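Flagellar hook associated protein type 3 FlgL (Legionella pneumophila subsp. pneumophila, PDB 5YTI) probably serves as a structural component of the bacterial flagellum, a hook-associated protein of the flagellin family. Local coordinates at residues A[71-76]-A[343-348]. Sequence-based numbering, arbitrary orientation.
Sequences SALRLE and SDLGAR
Leu345 reaches across from helix 316-374 and sets its two methyl groups between Leu73 and Glu76 of helix 49-96, within the long antiparallel pair of N- and C-terminal-side helices characteristic of the helical core of flagellin-family proteins. The local axes run at 153° and come within 10.5 Å of each other, and the closest CA pair across the two segments is Leu73 and Leu345, 7.0 Å apart. Both leucines point toward the opposite helix and bury similar areas there. The branches of Leu345 divide the work. CD2 turns to the base of Leu73, 4.2 Å from its CB and also close to its backbone O, whereas CD1 lies beside the carboxylate of Glu76, 3.5 Å from OE1. Glu76 reaches this methyl because its CG stands anti to the backbone N (chi1 -166°) and the chain stays extended, bringing the acid obliquely over the end of Leu345. One turn further along, Arg348 meets Leu73 at about a right angle: Leu73 CD2 packs 4.0 Å from Arg348 CB, and Leu73 CD1 lies near the guanidinium, approaching it obliquely. No hydrogen bond joins the two segments, so the evidence here is for side-chain packing, extended by Leu73 touching Leu349 and Leu352.

The polar partners of the buried arginine lie outside helix 49-96: its chain bends at chi3 (-91°), carrying the guanidinium back toward Asp344 in its own helix, while Asp177 and the carbonyl of Ala174 bind it from elsewhere in the chain. Glu76 OE1 lies 5.1 Å from Arg348 NH2, without direct contact; this positive group may nevertheless ease the closeness of Glu76 to Asp177. Within helix 316-374 the salt bridge from Arg348 NH2 to Asp344 OD2 measures 2.9 Å, accompanied by a weak hydrogen bond from Arg348 NE to Asp344 O.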
loop_
_atom_site.group_PDB
_atom_site.type_symbol
_atom_site.label_atom_id
_atom_site.label_comp_id
_atom_site.label_asym_id
_atom_site.label_seq_id
_atom_site.Cartn_x
_atom_site.Cartn_y
_atom_site.Cartn_z
ATOM N N SER A 71 20.255 4.375 -19.454
ATOM C CA SER A 71 20.812 5.529 -18.745
ATOM C C SER A 71 19.859 6.243 -17.810
ATOM O O SER A 71 20.254 6.615 -16.694
ATOM C CB SER A 71 21.406 6.513 -19.726
ATOM O OG SER A 71 22.728 6.095 -19.938
ATOM N N ALA A 72 18.620 6.440 -18.270
ATOM C CA ALA A 72 17.567 7.054 -17.454
ATOM C C ALA A 72 17.315 6.224 -16.201
ATOM O O ALA A 72 17.054 6.764 -15.138
ATOM C CB ALA A 72 16.277 7.203 -18.261
ATOM N N LEU A 73 17.403 4.908 -16.345
ATOM C CA LEU A 73 17.139 3.994 -15.250
ATOM C C LEU A 73 18.251 3.964 -14.207
ATOM O O LEU A 73 17.981 3.904 -13.022
ATOM C CB LEU A 73 16.904 2.579 -15.789
ATOM C CG LEU A 73 15.455 2.087 -15.903
ATOM C CD1 LEU A 73 14.499 3.104 -16.515
ATOM C CD2 LEU A 73 15.444 0.797 -16.702
ATOM N N ARG A 74 19.501 3.991 -14.644
ATOM C CA ARG A 74 20.623 4.062 -13.711
ATOM C C ARG A 74 20.683 5.411 -12.956
ATOM O O ARG A 74 21.019 5.437 -11.766
ATOM C CB ARG A 74 21.940 3.763 -14.428
ATOM C CG ARG A 74 22.136 2.279 -14.735
ATOM C CD ARG A 74 23.553 1.946 -15.220
ATOM N NE ARG A 74 23.558 0.811 -16.150
ATOM C CZ ARG A 74 23.637 -0.474 -15.804
ATOM N NH1 ARG A 74 23.606 -1.421 -16.748
ATOM N NH2 ARG A 74 23.745 -0.820 -14.528
ATOM N N LEU A 75 20.345 6.511 -13.635
ATOM C CA LEU A 75 20.194 7.815 -12.982
ATOM C C LEU A 75 19.120 7.719 -11.882
ATOM O O LEU A 75 19.311 8.193 -10.755
ATOM C CB LEU A 75 19.821 8.884 -14.015
ATOM C CG LEU A 75 20.394 10.292 -13.847
ATOM C CD1 LEU A 75 21.911 10.238 -13.874
ATOM C CD2 LEU A 75 19.885 11.216 -14.950
ATOM N N GLU A 76 18.006 7.071 -12.225
ATOM C CA GLU A 76 16.902 6.794 -11.300
ATOM C C GLU A 76 17.282 5.799 -10.169
ATOM O O GLU A 76 16.790 5.918 -9.067
ATOM C CB GLU A 76 15.685 6.278 -12.084
ATOM C CG GLU A 76 14.392 6.287 -11.284
ATOM C CD GLU A 76 13.329 5.313 -11.786
ATOM O OE1 GLU A 76 12.819 4.527 -10.962
ATOM O OE2 GLU A 76 12.983 5.344 -12.991
ATOM N N SER A 343 14.083 -3.260 -6.951
ATOM C CA SER A 343 14.152 -4.612 -7.505
ATOM C C SER A 343 13.511 -4.600 -8.896
ATOM O O SER A 343 14.069 -5.186 -9.805
ATOM C CB SER A 343 13.511 -5.658 -6.577
ATOM O OG SER A 343 14.234 -5.772 -5.346
ATOM N N ASP A 344 12.376 -3.903 -9.060
ATOM C CA ASP A 344 11.687 -3.806 -10.359
ATOM C C ASP A 344 12.603 -3.231 -11.456
ATOM O O ASP A 344 12.597 -3.669 -12.609
ATOM C CB ASP A 344 10.425 -2.926 -10.269
ATOM C CG ASP A 344 9.512 -3.088 -11.491
ATOM O OD1 ASP A 344 8.875 -4.164 -11.592
ATOM O OD2 ASP A 344 9.413 -2.173 -12.345
ATOM N N LEU A 345 13.359 -2.221 -11.054
ATOM C CA LEU A 345 14.234 -1.456 -11.901
ATOM C C LEU A 345 15.416 -2.359 -12.306
ATOM O O LEU A 345 15.743 -2.441 -13.462
ATOM C CB LEU A 345 14.678 -0.249 -11.083
ATOM C CG LEU A 345 15.297 0.981 -11.701
ATOM C CD1 LEU A 345 15.287 2.108 -10.677
ATOM C CD2 LEU A 345 16.718 0.662 -12.099
ATOM N N GLY A 346 16.020 -3.067 -11.360
ATOM C CA GLY A 346 17.014 -4.109 -11.662
ATOM C C GLY A 346 16.569 -5.113 -12.707
ATOM O O GLY A 346 17.289 -5.390 -13.660
ATOM N N ALA A 347 15.369 -5.649 -12.547
ATOM C CA ALA A 347 14.828 -6.618 -13.499
ATOM C C ALA A 347 14.847 -6.050 -14.918
ATOM O O ALA A 347 15.189 -6.748 -15.878
ATOM C CB ALA A 347 13.408 -7.018 -13.110
ATOM N N ARG A 348 14.484 -4.778 -15.036
ATOM C CA ARG A 348 14.436 -4.096 -16.316
ATOM C C ARG A 348 15.822 -3.908 -16.907
ATOM O O ARG A 348 16.042 -4.123 -18.088
ATOM C CB ARG A 348 13.730 -2.756 -16.168
ATOM C CG ARG A 348 12.225 -2.898 -16.117
ATOM C CD ARG A 348 11.572 -1.555 -15.964
ATOM N NE ARG A 348 11.374 -1.196 -14.576
ATOM C CZ ARG A 348 11.061 0.027 -14.146
ATOM N NH1 ARG A 348 10.923 1.051 -14.980
ATOM N NH2 ARG A 348 10.904 0.239 -12.845
#